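Local coordinates for protein escJ (Escherichia coli, PDB 1YJ7) that probably assembles into the membrane-associated ring platform on which the type III secretion system of enteropathogenic E. coli is built, at residues D[50-53]-D[54-58]; D[88-91]-D[92-96]; D[139-142]-D[143-147]. The protein carries 3 engineered substitutions. All coordinates share one frame; numbering follows the deposited sequence.

Interaction 1: residues D[50-53]-D[54-58]; sequences AITI and LNNNG
L54 opens the last turn of helix 47-56, which ends in a Schellman motif, by donating its N to A50 O at 2.9 Å. Its CG lies anti to its own carbonyl carbon (chi1 -64°), which brings that branch point to 3.3 Å from A50 O; its side chain packs on M17 of helix 11-23 and L5 of strand 3-9, inside the N-terminal alpha/beta unit. N55 repeats the helical bond with its N to I51 O, and in the conformer modelled its side chain packs on Q16 of a second subunit. N56 follows with N to T52 O at 2.9 Å. Its amide points the same way as the T52 side chain, with ND2 3.8 Å from T52 CG2, while T52 OG1 bonds back to V48 O. At N57 the backbone leaves helical angles, and its N reaches I53 O only weakly. The N57 side chain gives that oxygen a second donor: ND2 bonds I53 O at 2.8 Å and nearly straight (173°), with the oxygen in the N57 amide plane. G58, at phi 76°, is the C-prime residue of the motif: its N bonds N55 O at 3.1 Å, and F59 N turns back to L54 O.

Interaction 2: residues D[88-91]-D[92-96]; sequences NYLK and EQDIE
Y89 and Q93, one turn apart on helix 80-99, meet through a CH-pi contact. Q93 CG stands over one face of the Y89 ring, 3.9 Å from the ring centroid and 17° off its normal. Two torsions set this up: Y89 swings CG anti to its backbone N, and Q93 bends at chi2 (-74°), which lays its amide about 20° from parallel to the ring and CD 3.9 Å from Y89 OH. On the next flank, E92 is extended beyond CG and carries its carboxylate back toward N88. N88 ND2 and E92 OE1 are 3.0 Å apart, their amide and carboxylate planes steeply inclined. Both atoms are engaged by strand 105-113: E92 OE1 accepts from L112 N, and N88 ND2 donates weakly to L112 O, tying the carboxylate of E92, a buried residue, to the backbone of L112. K91 folds at chi2 and chi3, so its aliphatic part brushes I95, with CG 3.9 Å from I95 CD1, before NZ bonds S150 O. L90 CD1 lies 3.9 Å from D94 OD1. Four i to i+4 backbone bonds, from E92 N to N88 O through I95 N to K91 O at 2.9 to 3.0 Å, carry these pairs. E92, K91 and I95 turn toward strand 105-113, and I95 also toward V147 and S150 of helix 140-150, as on the inward face of an amphipathic alpha-helix.

Interaction 3: residues D[139-142]-D[143-147]; sequences SVIQ and IKNLV
I143 lays CG1 and CD1 against the S139 carbonyl oxygen at the first turn of helix 140-150. Its CG1, set anti to its own carbonyl carbon (chi1 -70°), comes to 3.3 Å from S139 O, and CD1 extends the contact to 4.3 Å from S139 CB. The same oxygen accepts I143 N at 2.9 Å with an N-H...O angle of 171°, so S139 O takes part in the i to i+4 pattern. V140 and K144 lie alongside each other: V140 CG1 is 4.2 Å from K144 CE, and the lysine chain, extended beyond CG, passes the valine before NZ hydrogen-bonds a glycerol molecule that probably comes from the crystallisation liquor. I141, in the conformer modelled, points the same way as N145, with I141 CG2 4.0 Å from N145 ND2. L146 follows I143 in manner, its CG standing 3.3 Å from Q142 O, the acceptor of its own backbone N.

Behind these side-chain contacts stand the backbone bonds. K144 N to V140 O and L146 N to Q142 O are both 2.9 Å, whereas N145 N to I141 O is slightly longer at 3.1 Å and less straight at 154°. V147 N continues the series to I143 O within its own segment.

Further out, I143 packs on L99 and L146 on L98 of helix 80-99, while V140 rests on I163 and K144 on V161 of strand 159-165. Helix 140-150 follows strand 123-130 and precedes strand 159-165, which runs parallel to it, so the helix is the crossover of a beta-alpha-beta unit; V147 packs on A124 and V126 of the first strand.

In the fold
The three interactions follow one another along the chain without interleaving, each within a single helix. Interaction 1, on helix 47-56, belongs to the N-terminal unit with the antiparallel sheet of strands 3-9, 38-42 and 28-32. Its centre lies about 31 Å from that of interaction 2 and about 34 Å from that of interaction 3, on the opposite side of the chain's centre. Interactions 2 and 3 have centres about 16 Å apart and touch, I95 CG2 meeting V147 CG2 at 3.9 Å, where helices 80-99 and 140-150 pack together beside the mixed sheet. Two separate alpha/beta units joined by an extended linker fit a component of a multi-subunit secretion platform.

Interaction 1: residues D[50-53]-D[54-58]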
loop_
_atom_site.group_PDB
_atom_site.type_symbol
_atom_site.label_atom_id
_atom_site.label_comp_id
_atom_site.label_asym_id
_atom_site.label_seq_id
_atom_site.Cartn_x
_atom_site.Cartn_y
_atom_site.Cartn_z
ATOM N N ALA D 50 -14.612 -20.601 -8.031
ATOM C CA ALA D 50 -15.445 -19.960 -7.013
ATOM C C ALA D 50 -14.916 -18.581 -6.625
ATOM O O ALA D 50 -15.668 -17.632 -6.537
ATOM C CB ALA D 50 -15.568 -20.833 -5.788
ATOM N N ILE D 51 -13.621 -18.491 -6.374
ATOM C CA ILE D 51 -13.013 -17.227 -6.022
ATOM C C ILE D 51 -13.119 -16.210 -7.172
ATOM O O ILE D 51 -13.325 -15.008 -6.924
ATOM C CB ILE D 51 -11.547 -17.475 -5.571
ATOM C CG1 ILE D 51 -11.547 -18.272 -4.256
ATOM C CG2 ILE D 51 -10.797 -16.152 -5.387
ATOM C CD1 ILE D 51 -12.320 -17.656 -3.113
ATOM N N THR D 52 -12.998 -16.674 -8.410
ATOM C CA THR D 52 -13.126 -15.782 -9.574
ATOM C C THR D 52 -14.540 -15.190 -9.613
ATOM O O THR D 52 -14.715 -13.980 -9.753
ATOM C CB THR D 52 -12.818 -16.521 -10.881
ATOM O OG1 THR D 52 -11.453 -16.987 -10.868
ATOM C CG2 THR D 52 -12.907 -15.573 -12.101
ATOM N N ILE D 53 -15.535 -16.055 -9.465
ATOM C CA ILE D 53 -16.935 -15.635 -9.477
ATOM C C ILE D 53 -17.215 -14.675 -8.336
ATOM O O ILE D 53 -17.829 -13.628 -8.542
ATOM C CB ILE D 53 -17.892 -16.878 -9.407
ATOM C CG1 ILE D 53 -17.830 -17.658 -10.713
ATOM C CG2 ILE D 53 -19.359 -16.423 -9.144
ATOM C CD1 ILE D 53 -18.362 -19.079 -10.612
ATOM N N LEU D 54 -16.745 -14.992 -7.129
ATOM C CA LEU D 54 -16.986 -14.092 -6.009
ATOM C C LEU D 54 -16.265 -12.759 -6.205
ATOM O O LEU D 54 -16.844 -11.698 -5.987
ATOM C CB LEU D 54 -16.577 -14.714 -4.702
ATOM C CG LEU D 54 -17.391 -15.946 -4.316
ATOM C CD1 LEU D 54 -16.815 -16.541 -3.040
ATOM C CD2 LEU D 54 -18.875 -15.631 -4.163
ATOM N N ASN D 55 -15.025 -12.826 -6.641
ATOM C CA ASN D 55 -14.247 -11.603 -6.904
ATOM C C ASN D 55 -14.914 -10.694 -7.939
ATOM O O ASN D 55 -15.060 -9.486 -7.704
ATOM C CB ASN D 55 -12.757 -11.910 -7.068
ATOM C CG ASN D 55 -12.065 -12.104 -5.691
ATOM O OD1 ASN D 55 -12.248 -13.130 -5.021
ATOM N ND2 ASN D 55 -11.346 -11.074 -5.230
ATOM N N ASN D 56 -15.362 -11.293 -9.042
ATOM C CA ASN D 56 -15.946 -10.550 -10.160
ATOM C C ASN D 56 -17.268 -9.898 -9.751
ATOM O O ASN D 56 -17.694 -8.925 -10.347
ATOM C CB ASN D 56 -16.156 -11.451 -11.369
ATOM C CG ASN D 56 -14.856 -11.825 -12.074
ATOM O OD1 ASN D 56 -13.768 -11.415 -11.674
ATOM N ND2 ASN D 56 -14.973 -12.616 -13.134
ATOM N N ASN D 57 -17.904 -10.439 -8.714
ATOM C CA ASN D 57 -19.185 -9.929 -8.235
ATOM C C ASN D 57 -19.093 -9.114 -6.954
ATOM O O ASN D 57 -20.119 -8.748 -6.373
ATOM C CB ASN D 57 -20.168 -11.091 -8.080
ATOM C CG ASN D 57 -20.676 -11.577 -9.404
ATOM O OD1 ASN D 57 -21.622 -11.001 -9.952
ATOM N ND2 ASN D 57 -20.014 -12.583 -9.977
ATOM N N GLY D 58 -17.865 -8.847 -6.519
ATOM C CA GLY D 58 -17.598 -7.967 -5.406
ATOM C C GLY D 58 -17.869 -8.545 -4.043
ATOM O O GLY D 58 -18.162 -7.777 -3.113
#

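Interaction 2: residues D[88-91]-D[92-96]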
loop_
_atom_site.group_PDB
_atom_site.type_symbol
_atom_site.label_atom_id
_atom_site.label_comp_id
_atom_site.label_asym_id
_atom_site.label_seq_id
_atom_site.Cartn_x
_atom_site.Cartn_y
_atom_site.Cartn_z
ATOM N N ASN D 88 -26.133 16.191 8.269
ATOM C CA ASN D 88 -26.110 15.854 6.849
ATOM C C ASN D 88 -26.352 14.372 6.635
ATOM O O ASN D 88 -27.070 13.983 5.727
ATOM C CB ASN D 88 -24.740 16.212 6.250
ATOM C CG ASN D 88 -24.719 16.156 4.751
ATOM O OD1 ASN D 88 -25.407 16.940 4.089
ATOM N ND2 ASN D 88 -23.889 15.244 4.181
ATOM N N TYR D 89 -25.733 13.556 7.476
ATOM C CA TYR D 89 -25.843 12.102 7.384
ATOM C C TYR D 89 -27.268 11.661 7.672
ATOM O O TYR D 89 -27.841 10.836 6.947
ATOM C CB TYR D 89 -24.865 11.458 8.364
ATOM C CG TYR D 89 -25.049 9.982 8.581
ATOM C CD1 TYR D 89 -24.659 9.056 7.606
ATOM C CD2 TYR D 89 -25.584 9.498 9.764
ATOM C CE1 TYR D 89 -24.817 7.695 7.807
ATOM C CE2 TYR D 89 -25.731 8.138 9.981
ATOM C CZ TYR D 89 -25.348 7.247 8.994
ATOM O OH TYR D 89 -25.495 5.893 9.205
ATOM N N LEU D 90 -27.867 12.234 8.711
ATOM C CA LEU D 90 -29.282 11.981 8.981
ATOM C C LEU D 90 -30.179 12.312 7.796
ATOM O O LEU D 90 -31.093 11.545 7.489
ATOM C CB LEU D 90 -29.757 12.751 10.215
ATOM C CG LEU D 90 -31.216 12.542 10.628
ATOM C CD1 LEU D 90 -31.427 11.131 11.102
ATOM C CD2 LEU D 90 -31.616 13.557 11.717
ATOM N N LYS D 91 -29.956 13.453 7.144
ATOM C CA LYS D 91 -30.723 13.807 5.971
ATOM C C LYS D 91 -30.508 12.800 4.838
ATOM O O LYS D 91 -31.465 12.366 4.212
ATOM C CB LYS D 91 -30.395 15.220 5.480
ATOM C CG LYS D 91 -31.221 15.681 4.269
ATOM C CD LYS D 91 -32.756 15.752 4.537
ATOM C CE LYS D 91 -33.123 16.812 5.565
ATOM N NZ LYS D 91 -34.615 17.058 5.641
ATOM N N GLU D 92 -29.260 12.429 4.583
ATOM C CA GLU D 92 -28.980 11.420 3.553
ATOM C C GLU D 92 -29.756 10.120 3.824
ATOM O O GLU D 92 -30.356 9.530 2.901
ATOM C CB GLU D 92 -27.478 11.105 3.518
ATOM C CG GLU D 92 -26.644 12.203 2.884
ATOM C CD GLU D 92 -25.150 11.983 3.073
ATOM O OE1 GLU D 92 -24.377 12.770 2.492
ATOM O OE2 GLU D 92 -24.761 11.015 3.784
ATOM N N GLN D 93 -29.738 9.687 5.077
ATOM C CA GLN D 93 -30.428 8.465 5.497
ATOM C C GLN D 93 -31.933 8.589 5.375
ATOM O O GLN D 93 -32.600 7.645 4.936
ATOM C CB GLN D 93 -29.998 8.096 6.914
ATOM C CG GLN D 93 -28.516 7.692 6.991
ATOM C CD GLN D 93 -28.235 6.306 6.409
ATOM O OE1 GLN D 93 -27.409 6.152 5.495
ATOM N NE2 GLN D 93 -28.896 5.313 6.936
ATOM N N ASP D 94 -32.475 9.763 5.726
ATOM C CA ASP D 94 -33.899 10.023 5.587
ATOM C C ASP D 94 -34.340 9.959 4.121
ATOM O O ASP D 94 -35.406 9.438 3.802
ATOM C CB ASP D 94 -34.254 11.423 6.112
ATOM C CG ASP D 94 -34.206 11.542 7.626
ATOM O OD1 ASP D 94 -34.116 10.521 8.365
ATOM O OD2 ASP D 94 -34.288 12.679 8.164
ATOM N N ILE D 95 -33.517 10.489 3.217
ATOM C CA ILE D 95 -33.851 10.472 1.794
ATOM C C ILE D 95 -33.746 9.055 1.233
ATOM O O ILE D 95 -34.606 8.622 0.482
ATOM C CB ILE D 95 -32.977 11.482 0.998
ATOM C CG1 ILE D 95 -33.300 12.917 1.468
ATOM C CG2 ILE D 95 -33.238 11.328 -0.457
ATOM C CD1 ILE D 95 -32.286 13.960 0.907
ATOM N N GLU D 96 -32.710 8.327 1.632
ATOM C CA GLU D 96 -32.569 6.919 1.246
ATOM C C GLU D 96 -33.780 6.114 1.723
ATOM O O GLU D 96 -34.322 5.308 0.971
ATOM C CB GLU D 96 -31.265 6.321 1.773
ATOM C CG GLU D 96 -29.997 6.869 1.120
ATOM C CD GLU D 96 -28.707 6.295 1.685
ATOM O OE1 GLU D 96 -27.615 6.834 1.375
ATOM O OE2 GLU D 96 -28.763 5.289 2.439
#

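Interaction 3: residues D[139-142]-D[143-147]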
loop_
_atom_site.group_PDB
_atom_site.type_symbol
_atom_site.label_atom_id
_atom_site.label_comp_id
_atom_site.label_asym_id
_atom_site.label_seq_id
_atom_site.Cartn_x
_atom_site.Cartn_y
_atom_site.Cartn_z
ATOM N N SER D 139 -39.552 7.428 -13.462
ATOM C CA SER D 139 -39.578 7.997 -12.119
ATOM C C SER D 139 -38.423 8.956 -11.796
ATOM O O SER D 139 -38.400 9.544 -10.727
ATOM C CB SER D 139 -39.621 6.872 -11.085
ATOM O OG SER D 139 -40.781 6.095 -11.290
ATOM N N VAL D 140 -37.482 9.163 -12.714
ATOM C CA VAL D 140 -36.339 10.017 -12.407
ATOM C C VAL D 140 -36.741 11.452 -12.077
ATOM O O VAL D 140 -36.241 12.021 -11.129
ATOM C CB VAL D 140 -35.282 9.969 -13.527
ATOM C CG1 VAL D 140 -34.205 11.034 -13.343
ATOM C CG2 VAL D 140 -34.668 8.628 -13.539
ATOM N N ILE D 141 -37.668 12.024 -12.842
ATOM C CA ILE D 141 -38.145 13.370 -12.561
ATOM C C ILE D 141 -38.793 13.466 -11.155
ATOM O O ILE D 141 -38.548 14.422 -10.427
ATOM C CB ILE D 141 -39.032 13.703 -13.684
ATOM C CG1 ILE D 141 -38.176 14.230 -14.848
ATOM C CG2 ILE D 141 -40.064 14.775 -13.267
ATOM C CD1 ILE D 141 -38.950 14.491 -16.083
ATOM N N GLN D 142 -39.540 12.433 -10.758
ATOM C CA GLN D 142 -40.132 12.373 -9.427
ATOM C C GLN D 142 -39.082 12.256 -8.345
ATOM O O GLN D 142 -39.137 12.941 -7.332
ATOM C CB GLN D 142 -41.097 11.194 -9.332
ATOM C CG GLN D 142 -42.384 11.432 -10.110
ATOM C CD GLN D 142 -43.217 10.179 -10.301
ATOM O OE1 GLN D 142 -44.465 10.226 -10.223
ATOM N NE2 GLN D 142 -42.555 9.064 -10.565
ATOM N N ILE D 143 -38.121 11.370 -8.550
ATOM C CA ILE D 143 -37.017 11.223 -7.606
ATOM C C ILE D 143 -36.278 12.529 -7.394
ATOM O O ILE D 143 -35.999 12.918 -6.275
ATOM C CB ILE D 143 -36.072 10.094 -8.069
ATOM C CG1 ILE D 143 -36.768 8.737 -7.922
ATOM C CG2 ILE D 143 -34.760 10.143 -7.292
ATOM C CD1 ILE D 143 -36.124 7.625 -8.702
ATOM N N LYS D 144 -35.966 13.231 -8.481
ATOM C CA LYS D 144 -35.244 14.476 -8.365
ATOM C C LYS D 144 -36.065 15.504 -7.589
ATOM O O LYS D 144 -35.532 16.202 -6.757
ATOM C CB LYS D 144 -34.906 15.025 -9.740
ATOM C CG LYS D 144 -33.802 14.306 -10.404
ATOM C CD LYS D 144 -33.233 15.136 -11.566
ATOM C CE LYS D 144 -32.076 14.421 -12.207
ATOM N NZ LYS D 144 -31.778 14.998 -13.557
ATOM N N ASN D 145 -37.364 15.554 -7.844
ATOM C CA ASN D 145 -38.223 16.503 -7.150
ATOM C C ASN D 145 -38.338 16.182 -5.649
ATOM O O ASN D 145 -38.317 17.098 -4.819
ATOM C CB ASN D 145 -39.606 16.572 -7.798
ATOM C CG ASN D 145 -39.630 17.422 -9.064
ATOM O OD1 ASN D 145 -38.898 18.401 -9.182
ATOM N ND2 ASN D 145 -40.496 17.052 -10.010
ATOM N N LEU D 146 -38.429 14.901 -5.293
ATOM C CA LEU D 146 -38.406 14.491 -3.887
ATOM C C LEU D 146 -37.100 14.881 -3.170
ATOM O O LEU D 146 -37.125 15.440 -2.078
ATOM C CB LEU D 146 -38.660 12.991 -3.755
ATOM C CG LEU D 146 -40.056 12.506 -4.182
ATOM C CD1 LEU D 146 -40.072 11.018 -4.382
ATOM C CD2 LEU D 146 -41.109 12.922 -3.161
ATOM N N VAL D 147 -35.959 14.635 -3.810
ATOM C CA VAL D 147 -34.676 15.003 -3.251
ATOM C C VAL D 147 -34.562 16.523 -3.129
ATOM O O VAL D 147 -34.160 17.024 -2.091
ATOM C CB VAL D 147 -33.521 14.427 -4.100
ATOM C CG1 VAL D 147 -32.189 14.921 -3.594
ATOM C CG2 VAL D 147 -33.563 12.893 -4.054
#